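Side-chain contacts in glutathione S-transferase (Natrialba magadii ATCC 43099, PDB 6GZF), which is probably a glutathione transferase of the Xi class, the glutathionyl-hydroquinone reductases: residues M8-D13 against T18-L23; R38-D43 against S150-R155; M156-F161 against L236-I241; T256-N261 against T299-V304. One frame throughout, in Å; residues are numbered along the deposited sequence.

In the fold
Contacts 3 and 4 are buried, contact 2 lies at the surface and contact 1 is partly buried. Helix 150-159 serves two of them: its first half takes a tryptophan from the 38-43 loop in contact 2, while its last turn meets the start of helix 238-247 in contact 3. These two touch, and the salt bridge from Arg155 to Glu238 joins them. Contact 4 sits on the other side of the chain's centre from both, among aromatic rings of the helical domain near the dimer partner. The chemistry follows the place: a sulfur against a methyl beside a hairpin in contact 1, an indole with charged chains in contact 2, paired carboxylates in contact 3, imidazoles in contact 4.

Contact 1: residues M8-D13 against T18-L23; sequences MNMLVD and TDAHEL
Asn9 opens the contact against Thr18: it leaves the backbone across the line to the other segment, but its amide end comes nearer. With CG beside the backbone N (chi1 -54°), Asn9 OD1 is modelled 3.0 Å from Thr18 O, two acceptors facing each other without a bond, a doubtful closeness at this resolution. The same OD1 lies 3.4 Å from the methyl Thr18 CG2. Met10 leaves the backbone toward the other segment. Its CG lies between the backbone N and the carbonyl carbon (chi1 35°) and the chain then runs extended, which carries SD to Ala20, 3.4 Å from Ala20 N and 3.8 Å from Ala20 CB; the bend at chi3 only turns CE. Met10 belongs to the small antiparallel hairpin of strands 10-12 and 15-17, where its backbone pairs with Arg17, so the 18-23 segment is the chain that leaves the second strand and swings past the first. Arg131, a predicted glutathione-binding residue, touches the Met10 side chain, and its NH1 donates a hydrogen bond to Asn9 O. Val12 CG2, two residues on, lies 4.3 Å from Ala20 CB. Beyond Ala20 the chain tightens into a short 3-10 turn, with Leu23 N bonded to Ala20 O.

Contact 2: residues R38-D43 against S150-R155; sequences RNWVQD and SEEIMR
Trp40 and Glu152 cross at about a right angle, the indole reaching in from its loop across the side of helix 150-159. The plane of the Glu152 carboxylate is turned 69° from the ring. Glu152 CB sits over one face of the indole, 3.5 Å above the plane but displaced toward the rim, and from there the chain drops by the six-membered ring, with Glu152 CG 3.4 Å from Trp40 CZ2. Because the glutamate is extended beyond CG (chi2 -178°), its carboxylate ends at the edge formed by CZ2 and NE1, where OE2 lies near the ring plane, 3.4 Å from Trp40 CZ2. Arg155, one turn further along the helix, meets the ring in its plane: Arg155 CG lies 3.7 Å from Trp40 CZ3. Its chain then bends twice and carries the guanidinium away from the indole, to a salt bridge with Asp181 and another with Glu238.

Arg38 meets the other carboxylate oxygen, its chain also crossing the glutamate at about a right angle. Its CD is 3.4 Å from Glu152 OE1, whereas Arg38 NE is 4.4 Å from that oxygen, which stands well out of the guanidinium plane. The attraction is therefore of charge alone; Arg38 NE makes its salt bridge to Glu149, and Glu152 OE1 accepts from Asn147 ND2. Ser150, the first residue of this helix, and Glu149 just before it are predicted to bind glutathione, and a helix that follows the last sheet strand in this way is the closing element of the thioredoxin-like domain of glutathione transferases.

Contact 3: residues M156-F161 against L236-I241; sequences MFDTEF and LTEADI
At the boundary between the thioredoxin-like domain and the helical domain, Asp158 in the last turn of helix 150-159 faces Glu238 at the start of helix 238-247. The side chains come from opposite directions and end carboxylate to carboxylate, with their planes 53° apart. Asp158 OD2 is modelled 2.8 Å from Glu238 OE2, and the same glutamate oxygen is 3.2 Å from Asp158 CB; CG of Glu238 in turn sits 3.6 Å from Asp158 OD2. An aspartate with CG anti to the backbone N (chi1 -166°) and a glutamate extended beyond CG bring the two groups together.

The closeness is doubtful in detail at this resolution, but like charges side by side would probably raise the pKa of one. Arg155 probably eases the repulsion, since its NE forms a salt bridge to Glu238 OE2, while Asp158 OD1 takes a weak hydrogen bond from Leu171 N. With Glu238 cut back to alanine, Arg155 NE is likely to lose this carboxylate and a gap to open in front of Asp158.

Glu238 follows the N-cap of its helix. Thr237 and Asp240 form a capping box, the Thr-Xaa-Xaa-Asp element familiar at this helix in glutathione transferases: Thr237 N gives a 2.9 Å bond to Asp240 OD1, arriving on the anti side of the carboxylate, tilted 27° out of its plane. The return bond, from Ala239 N to Thr237 OG1, is weak at 3.4 Å. Asp240 has further partners through OD2, which accepts from Tyr274 OH and Leu231 N.

Contact 4: residues T256-N261 against T299-V304; sequences THFMCN and TTHPDV
His257 is gripped from two directions, by His301 at its edge and by Val304 over one face. Its NE2 and His301 ND1 share a hydrogen bond of 3.1 Å, close to straight at 167°, in which either ring could be the donor. The bond leaves His257 near its ring plane but reaches the imidazole of His301 obliquely, and the two planes differ by 27°. Val304 CG1 makes a CH-pi contact, 3.9 Å from the centroid of the His257 ring, and also lies 3.4 Å from His257 O. With CG anti to the backbone N (chi1 -179°), His257 places its ring between His301 and Val304. A leucine at His257 would probably leave His301 ND1 without this mate and its ring held by packing alone.

Phe258 meets His301 more lightly, rim to rim with the planes almost parallel, CE1 being 3.9 Å from His301 ND1. The His301 ring is also stacked on His5 of the N-terminal histidine tag.

Away from the rings the packing thins out. Met259 stays 5.4 Å from the 299-304 segment and is partly exposed, as are Pro302 and Asp303; Met259 and Asp303 pack instead on Asn305 and His307 of the second subunit. A sulfate ion, probably from the crystallisation liquor, lies near Val304.

On the buried side, Phe258 stands edge-to-face with Tyr196, the predicted proton donor or acceptor, and touches Tyr297, predicted to lower the pKa of the active-site cysteine, so this aromatic cluster probably lies behind the predicted active site of a Xi-class glutathione transferase.

Contact 1: residues M8-D13 against T18-L23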
# COMPACT_ATOMS: atom_id res chain seq x y z
N MET A 8 0.26 -10.53 17.75
CA MET A 8 -0.61 -10.20 18.88
C MET A 8 -0.55 -11.27 19.95
O MET A 8 -0.53 -12.47 19.66
CB MET A 8 -2.05 -9.99 18.41
CG MET A 8 -2.93 -9.35 19.48
SD MET A 8 -4.00 -8.05 18.84
CE MET A 8 -4.73 -7.45 20.36
N ASN A 9 -0.52 -10.83 21.20
CA ASN A 9 -0.37 -11.75 22.33
C ASN A 9 -1.69 -12.03 23.04
O ASN A 9 -2.76 -11.64 22.57
CB ASN A 9 0.65 -11.19 23.31
CG ASN A 9 1.98 -10.88 22.65
OD1 ASN A 9 2.54 -11.70 21.93
ND2 ASN A 9 2.49 -9.68 22.89
N MET A 10 -1.60 -12.71 24.18
CA MET A 10 -2.78 -13.28 24.80
C MET A 10 -2.64 -13.44 26.32
O MET A 10 -1.53 -13.49 26.86
CB MET A 10 -3.09 -14.64 24.17
CG MET A 10 -1.84 -15.40 23.78
SD MET A 10 -2.16 -16.76 22.63
CE MET A 10 -2.41 -15.87 21.10
N LEU A 11 -3.78 -13.50 26.99
CA LEU A 11 -3.83 -13.84 28.40
C LEU A 11 -4.46 -15.23 28.52
O LEU A 11 -5.57 -15.45 28.05
CB LEU A 11 -4.64 -12.80 29.18
CG LEU A 11 -4.18 -12.41 30.59
CD1 LEU A 11 -2.73 -11.98 30.60
CD2 LEU A 11 -5.06 -11.30 31.14
N VAL A 12 -3.74 -16.17 29.13
CA VAL A 12 -4.24 -17.54 29.24
C VAL A 12 -4.31 -17.99 30.70
O VAL A 12 -3.28 -18.15 31.35
CB VAL A 12 -3.36 -18.53 28.45
CG1 VAL A 12 -3.87 -19.95 28.62
CG2 VAL A 12 -3.32 -18.14 26.98
N ASP A 13 -5.53 -18.19 31.19
CA ASP A 13 -5.77 -18.54 32.59
C ASP A 13 -5.10 -17.53 33.52
O ASP A 13 -4.55 -17.90 34.55
CB ASP A 13 -5.29 -19.96 32.89
CG ASP A 13 -6.11 -21.02 32.18
OD1 ASP A 13 -7.27 -20.74 31.82
OD2 ASP A 13 -5.58 -22.13 31.97
N THR A 18 3.32 -14.92 24.87
CA THR A 18 3.62 -14.38 23.55
C THR A 18 2.87 -15.17 22.49
O THR A 18 2.50 -14.62 21.45
CB THR A 18 5.14 -14.41 23.26
OG1 THR A 18 5.87 -14.11 24.45
CG2 THR A 18 5.49 -13.40 22.18
N ASP A 19 2.64 -16.45 22.76
CA ASP A 19 1.83 -17.30 21.89
C ASP A 19 1.48 -18.60 22.61
O ASP A 19 2.28 -19.13 23.39
CB ASP A 19 2.56 -17.60 20.58
CG ASP A 19 1.66 -18.24 19.53
OD1 ASP A 19 0.71 -18.96 19.90
OD2 ASP A 19 1.91 -18.02 18.33
N ALA A 20 0.28 -19.10 22.35
CA ALA A 20 -0.15 -20.40 22.86
C ALA A 20 -0.52 -21.30 21.69
O ALA A 20 -1.65 -21.29 21.21
CB ALA A 20 -1.34 -20.24 23.80
N HIS A 21 0.46 -22.09 21.23
CA HIS A 21 0.33 -22.86 19.99
C HIS A 21 -0.83 -23.84 19.97
O HIS A 21 -1.39 -24.12 18.91
CB HIS A 21 1.64 -23.61 19.72
CG HIS A 21 2.80 -22.71 19.42
ND1 HIS A 21 2.99 -22.11 18.20
CD2 HIS A 21 3.84 -22.31 20.20
CE1 HIS A 21 4.09 -21.38 18.23
NE2 HIS A 21 4.62 -21.48 19.43
N GLU A 22 -1.20 -24.37 21.14
CA GLU A 22 -2.27 -25.36 21.21
C GLU A 22 -3.64 -24.74 20.95
O GLU A 22 -4.63 -25.45 20.76
CB GLU A 22 -2.26 -26.07 22.56
CG GLU A 22 -2.85 -25.26 23.71
CD GLU A 22 -1.84 -24.34 24.36
OE1 GLU A 22 -0.66 -24.36 23.94
OE2 GLU A 22 -2.22 -23.61 25.30
N LEU A 23 -3.70 -23.41 20.94
CA LEU A 23 -4.96 -22.70 20.75
C LEU A 23 -4.96 -21.84 19.49
O LEU A 23 -5.87 -21.04 19.29
CB LEU A 23 -5.26 -21.82 21.97
CG LEU A 23 -5.30 -22.48 23.35
CD1 LEU A 23 -5.42 -21.42 24.43
CD2 LEU A 23 -6.44 -23.48 23.44

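Contact 2: residues R38-D43 against S150-R155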
# COMPACT_ATOMS: atom_id res chain seq x y z
N ARG A 38 -19.48 -8.79 28.74
CA ARG A 38 -20.69 -8.33 28.07
C ARG A 38 -21.80 -7.84 29.01
O ARG A 38 -22.98 -7.95 28.68
CB ARG A 38 -21.25 -9.46 27.20
CG ARG A 38 -20.26 -10.02 26.20
CD ARG A 38 -20.49 -9.42 24.83
NE ARG A 38 -19.65 -10.05 23.82
CZ ARG A 38 -20.04 -11.04 23.03
NH1 ARG A 38 -19.20 -11.55 22.14
NH2 ARG A 38 -21.27 -11.54 23.14
N ASN A 39 -21.42 -7.29 30.16
CA ASN A 39 -22.41 -6.67 31.03
C ASN A 39 -22.87 -5.34 30.45
O ASN A 39 -22.14 -4.69 29.70
CB ASN A 39 -21.86 -6.48 32.44
CG ASN A 39 -21.86 -7.76 33.25
OD1 ASN A 39 -22.92 -8.24 33.67
ND2 ASN A 39 -20.68 -8.32 33.48
N TRP A 40 -24.09 -4.93 30.79
CA TRP A 40 -24.65 -3.69 30.29
C TRP A 40 -24.92 -2.69 31.41
O TRP A 40 -25.30 -3.07 32.52
CB TRP A 40 -25.95 -3.95 29.53
CG TRP A 40 -25.77 -4.54 28.17
CD1 TRP A 40 -25.32 -5.79 27.87
CD2 TRP A 40 -26.06 -3.90 26.92
NE1 TRP A 40 -25.30 -5.97 26.50
CE2 TRP A 40 -25.75 -4.83 25.90
CE3 TRP A 40 -26.55 -2.64 26.56
CZ2 TRP A 40 -25.92 -4.53 24.55
CZ3 TRP A 40 -26.71 -2.35 25.22
CH2 TRP A 40 -26.40 -3.29 24.23
N VAL A 41 -24.71 -1.41 31.12
CA VAL A 41 -25.20 -0.35 31.98
C VAL A 41 -26.65 -0.08 31.59
O VAL A 41 -26.93 0.28 30.45
CB VAL A 41 -24.37 0.94 31.86
CG1 VAL A 41 -24.94 2.02 32.76
CG2 VAL A 41 -22.91 0.67 32.21
N GLN A 42 -27.56 -0.28 32.54
CA GLN A 42 -28.98 -0.19 32.23
C GLN A 42 -29.71 0.79 33.14
O GLN A 42 -29.66 0.68 34.36
CB GLN A 42 -29.62 -1.58 32.34
CG GLN A 42 -29.18 -2.56 31.27
CD GLN A 42 -29.80 -2.26 29.92
OE1 GLN A 42 -29.20 -1.58 29.09
NE2 GLN A 42 -31.00 -2.77 29.69
N ASP A 43 -30.40 1.75 32.52
CA ASP A 43 -31.23 2.69 33.27
C ASP A 43 -32.43 1.96 33.86
O ASP A 43 -33.55 2.07 33.35
CB ASP A 43 -31.68 3.84 32.36
CG ASP A 43 -32.12 5.07 33.15
OD1 ASP A 43 -32.44 4.93 34.35
OD2 ASP A 43 -32.14 6.17 32.56
N SER A 150 -17.24 -2.72 21.48
CA SER A 150 -17.45 -1.39 20.92
C SER A 150 -18.91 -1.13 20.56
O SER A 150 -19.46 -0.07 20.87
CB SER A 150 -16.58 -1.20 19.68
OG SER A 150 -16.90 -2.15 18.68
N GLU A 151 -19.52 -2.11 19.92
CA GLU A 151 -20.90 -2.01 19.45
C GLU A 151 -21.89 -1.76 20.59
O GLU A 151 -22.82 -0.97 20.46
CB GLU A 151 -21.29 -3.28 18.69
CG GLU A 151 -22.77 -3.44 18.42
CD GLU A 151 -23.07 -4.66 17.57
OE1 GLU A 151 -22.29 -4.95 16.64
OE2 GLU A 151 -24.09 -5.34 17.84
N GLU A 152 -21.66 -2.44 21.72
CA GLU A 152 -22.60 -2.37 22.84
C GLU A 152 -22.31 -1.19 23.76
O GLU A 152 -23.24 -0.62 24.34
CB GLU A 152 -22.56 -3.68 23.63
CG GLU A 152 -22.97 -4.89 22.80
CD GLU A 152 -22.96 -6.17 23.61
OE1 GLU A 152 -22.03 -6.37 24.41
OE2 GLU A 152 -23.89 -6.99 23.44
N ILE A 153 -21.04 -0.82 23.89
CA ILE A 153 -20.68 0.36 24.67
C ILE A 153 -21.20 1.62 24.00
O ILE A 153 -21.69 2.53 24.66
CB ILE A 153 -19.15 0.46 24.87
CG1 ILE A 153 -18.63 -0.72 25.69
CG2 ILE A 153 -18.78 1.77 25.57
CD1 ILE A 153 -17.14 -0.71 25.90
N MET A 154 -21.12 1.65 22.67
CA MET A 154 -21.69 2.74 21.89
C MET A 154 -23.19 2.83 22.12
O MET A 154 -23.74 3.91 22.32
CB MET A 154 -21.40 2.56 20.40
CG MET A 154 -22.19 3.49 19.50
SD MET A 154 -21.59 3.58 17.80
CE MET A 154 -21.92 1.91 17.23
N ARG A 155 -23.85 1.67 22.09
CA ARG A 155 -25.30 1.60 22.27
C ARG A 155 -25.74 2.09 23.64
O ARG A 155 -26.67 2.89 23.74
CB ARG A 155 -25.78 0.16 22.05
CG ARG A 155 -27.26 -0.05 22.35
CD ARG A 155 -28.14 0.80 21.46
NE ARG A 155 -27.94 0.50 20.05
CZ ARG A 155 -28.56 -0.47 19.39
NH1 ARG A 155 -28.32 -0.67 18.11
NH2 ARG A 155 -29.43 -1.25 20.03

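Contact 3: residues M156-F161 against L236-I241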
# COMPACT_ATOMS: atom_id res chain seq x y z
N MET A 156 -25.08 1.62 24.69
CA MET A 156 -25.48 2.00 26.05
C MET A 156 -25.10 3.45 26.36
O MET A 156 -25.76 4.11 27.16
CB MET A 156 -24.87 1.04 27.07
CG MET A 156 -23.36 1.13 27.23
SD MET A 156 -22.75 -0.08 28.43
CE MET A 156 -22.83 -1.59 27.47
N PHE A 157 -24.04 3.94 25.73
CA PHE A 157 -23.71 5.37 25.79
C PHE A 157 -24.86 6.17 25.19
O PHE A 157 -25.16 7.28 25.63
CB PHE A 157 -22.42 5.68 25.03
CG PHE A 157 -21.17 5.44 25.82
CD1 PHE A 157 -21.20 4.79 27.04
CD2 PHE A 157 -19.94 5.89 25.34
CE1 PHE A 157 -20.04 4.58 27.76
CE2 PHE A 157 -18.78 5.68 26.05
CZ PHE A 157 -18.83 5.03 27.27
N ASP A 158 -25.49 5.58 24.18
CA ASP A 158 -26.50 6.25 23.37
C ASP A 158 -27.87 6.27 24.04
O ASP A 158 -28.57 7.28 24.00
CB ASP A 158 -26.58 5.57 22.01
CG ASP A 158 -27.34 6.39 20.99
OD1 ASP A 158 -27.46 7.61 21.17
OD2 ASP A 158 -27.81 5.80 19.99
N THR A 159 -28.26 5.16 24.65
CA THR A 159 -29.64 4.99 25.09
C THR A 159 -29.85 4.93 26.60
O THR A 159 -30.99 4.86 27.06
CB THR A 159 -30.25 3.71 24.48
OG1 THR A 159 -29.52 2.57 24.95
CG2 THR A 159 -30.18 3.75 22.96
N GLU A 160 -28.77 4.96 27.37
CA GLU A 160 -28.89 4.71 28.81
C GLU A 160 -28.40 5.86 29.70
O GLU A 160 -28.70 5.89 30.89
CB GLU A 160 -28.14 3.43 29.18
CG GLU A 160 -28.53 2.22 28.34
CD GLU A 160 -30.00 1.86 28.48
OE1 GLU A 160 -30.41 1.45 29.58
OE2 GLU A 160 -30.74 2.00 27.48
N PHE A 161 -27.65 6.80 29.13
CA PHE A 161 -27.09 7.90 29.91
C PHE A 161 -27.76 9.24 29.63
O PHE A 161 -27.10 10.29 29.63
CB PHE A 161 -25.58 8.02 29.65
CG PHE A 161 -24.77 6.93 30.28
CD1 PHE A 161 -24.53 5.75 29.59
CD2 PHE A 161 -24.23 7.08 31.54
CE1 PHE A 161 -23.77 4.74 30.16
CE2 PHE A 161 -23.47 6.08 32.12
CZ PHE A 161 -23.24 4.91 31.43
N LEU A 236 -28.59 11.17 11.52
CA LEU A 236 -27.31 10.64 11.96
C LEU A 236 -27.52 9.57 13.03
O LEU A 236 -28.16 9.83 14.05
CB LEU A 236 -26.41 11.76 12.50
CG LEU A 236 -24.94 11.43 12.73
CD1 LEU A 236 -24.22 11.30 11.40
CD2 LEU A 236 -24.28 12.49 13.60
N THR A 237 -26.98 8.38 12.81
CA THR A 237 -27.17 7.27 13.74
C THR A 237 -25.87 6.54 14.06
O THR A 237 -24.80 6.92 13.58
CB THR A 237 -28.18 6.24 13.18
OG1 THR A 237 -27.67 5.68 11.96
CG2 THR A 237 -29.53 6.89 12.92
N GLU A 238 -25.97 5.50 14.88
CA GLU A 238 -24.83 4.66 15.23
C GLU A 238 -24.25 3.98 13.99
O GLU A 238 -23.06 3.67 13.94
CB GLU A 238 -25.23 3.59 16.25
CG GLU A 238 -25.72 4.13 17.58
CD GLU A 238 -25.98 3.02 18.58
OE1 GLU A 238 -25.67 1.86 18.27
OE2 GLU A 238 -26.50 3.31 19.68
N ALA A 239 -25.11 3.74 13.01
CA ALA A 239 -24.70 3.09 11.76
C ALA A 239 -23.62 3.91 11.06
O ALA A 239 -22.71 3.35 10.44
CB ALA A 239 -25.90 2.91 10.85
N ASP A 240 -23.72 5.23 11.16
CA ASP A 240 -22.75 6.12 10.54
C ASP A 240 -21.43 6.11 11.31
O ASP A 240 -20.36 6.25 10.72
CB ASP A 240 -23.30 7.54 10.46
CG ASP A 240 -24.64 7.60 9.76
OD1 ASP A 240 -25.68 7.46 10.44
OD2 ASP A 240 -24.66 7.79 8.52
N ILE A 241 -21.51 5.96 12.63
CA ILE A 241 -20.32 5.94 13.48
C ILE A 241 -19.48 4.70 13.20
O ILE A 241 -18.25 4.77 13.17
CB ILE A 241 -20.70 5.99 14.97
CG1 ILE A 241 -21.54 7.24 15.27
CG2 ILE A 241 -19.45 5.97 15.84
CD1 ILE A 241 -21.82 7.46 16.74

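Contact 4: residues T256-N261 against T299-V304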
# COMPACT_ATOMS: atom_id res chain seq x y z
N THR A 256 -2.95 1.18 1.86
CA THR A 256 -1.56 0.86 1.60
C THR A 256 -1.03 -0.24 2.53
O THR A 256 -0.53 -1.26 2.07
CB THR A 256 -0.66 2.10 1.75
OG1 THR A 256 -1.01 3.06 0.75
CG2 THR A 256 0.80 1.72 1.58
N HIS A 257 -1.14 0.00 3.83
CA HIS A 257 -0.61 -0.92 4.83
C HIS A 257 -1.29 -2.28 4.78
O HIS A 257 -0.64 -3.32 4.90
CB HIS A 257 -0.75 -0.32 6.23
CG HIS A 257 -0.21 -1.19 7.32
ND1 HIS A 257 1.09 -1.64 7.34
CD2 HIS A 257 -0.80 -1.70 8.43
CE1 HIS A 257 1.29 -2.38 8.41
NE2 HIS A 257 0.15 -2.44 9.09
N PHE A 258 -2.61 -2.28 4.59
CA PHE A 258 -3.37 -3.52 4.51
C PHE A 258 -3.63 -3.92 3.06
O PHE A 258 -4.35 -4.89 2.80
CB PHE A 258 -4.69 -3.40 5.27
CG PHE A 258 -4.55 -3.61 6.75
CD1 PHE A 258 -3.36 -4.03 7.30
CD2 PHE A 258 -5.63 -3.40 7.60
CE1 PHE A 258 -3.23 -4.23 8.66
CE2 PHE A 258 -5.51 -3.59 8.96
CZ PHE A 258 -4.31 -4.01 9.49
N MET A 259 -3.06 -3.17 2.13
CA MET A 259 -3.12 -3.47 0.70
C MET A 259 -4.54 -3.56 0.15
O MET A 259 -4.81 -4.36 -0.75
CB MET A 259 -2.36 -4.77 0.41
CG MET A 259 -0.94 -4.56 -0.07
SD MET A 259 0.05 -6.06 -0.10
CE MET A 259 0.71 -6.06 1.57
N CYS A 260 -5.45 -2.76 0.69
CA CYS A 260 -6.79 -2.63 0.13
C CYS A 260 -6.77 -1.52 -0.91
O CYS A 260 -7.37 -0.46 -0.72
CB CYS A 260 -7.81 -2.33 1.22
SG CYS A 260 -7.92 -3.60 2.51
N ASN A 261 -6.09 -1.77 -2.03
CA ASN A 261 -5.74 -0.71 -2.97
C ASN A 261 -6.49 -0.72 -4.30
O ASN A 261 -5.90 -0.42 -5.34
CB ASN A 261 -4.23 -0.77 -3.24
CG ASN A 261 -3.82 -2.06 -3.94
OD1 ASN A 261 -4.54 -3.06 -3.90
ND2 ASN A 261 -2.66 -2.04 -4.58
N THR A 299 3.96 0.78 12.68
CA THR A 299 5.11 0.40 13.50
C THR A 299 4.82 -0.71 14.52
O THR A 299 5.74 -1.18 15.20
CB THR A 299 5.68 1.61 14.27
OG1 THR A 299 4.81 1.94 15.36
CG2 THR A 299 5.84 2.81 13.36
N THR A 300 3.57 -1.13 14.62
CA THR A 300 3.18 -2.14 15.61
C THR A 300 3.01 -3.51 14.94
O THR A 300 2.99 -4.55 15.60
CB THR A 300 1.89 -1.69 16.37
OG1 THR A 300 2.26 -0.85 17.47
CG2 THR A 300 1.06 -2.85 16.91
N HIS A 301 2.95 -3.51 13.61
CA HIS A 301 2.79 -4.74 12.84
C HIS A 301 4.08 -5.14 12.12
O HIS A 301 4.31 -4.73 10.99
CB HIS A 301 1.66 -4.60 11.83
CG HIS A 301 0.33 -4.29 12.44
ND1 HIS A 301 -0.77 -3.94 11.69
CD2 HIS A 301 -0.07 -4.27 13.74
CE1 HIS A 301 -1.80 -3.72 12.50
NE2 HIS A 301 -1.40 -3.91 13.74
N PRO A 302 4.93 -5.96 12.77
CA PRO A 302 6.21 -6.37 12.19
C PRO A 302 6.08 -7.28 10.97
O PRO A 302 6.85 -7.15 10.03
CB PRO A 302 6.90 -7.12 13.34
CG PRO A 302 6.19 -6.67 14.58
CD PRO A 302 4.77 -6.47 14.14
N ASP A 303 5.11 -8.19 10.99
CA ASP A 303 4.96 -9.16 9.91
C ASP A 303 4.18 -8.59 8.72
O ASP A 303 3.99 -9.28 7.71
CB ASP A 303 4.27 -10.43 10.41
CG ASP A 303 5.26 -11.46 10.93
OD1 ASP A 303 6.33 -11.06 11.43
OD2 ASP A 303 4.97 -12.67 10.82
N VAL A 304 3.73 -7.35 8.84
CA VAL A 304 3.05 -6.68 7.74
C VAL A 304 3.94 -5.58 7.18
O VAL A 304 3.93 -5.30 5.98
CB VAL A 304 1.70 -6.08 8.19
CG1 VAL A 304 0.91 -5.58 6.99
CG2 VAL A 304 0.90 -7.11 8.97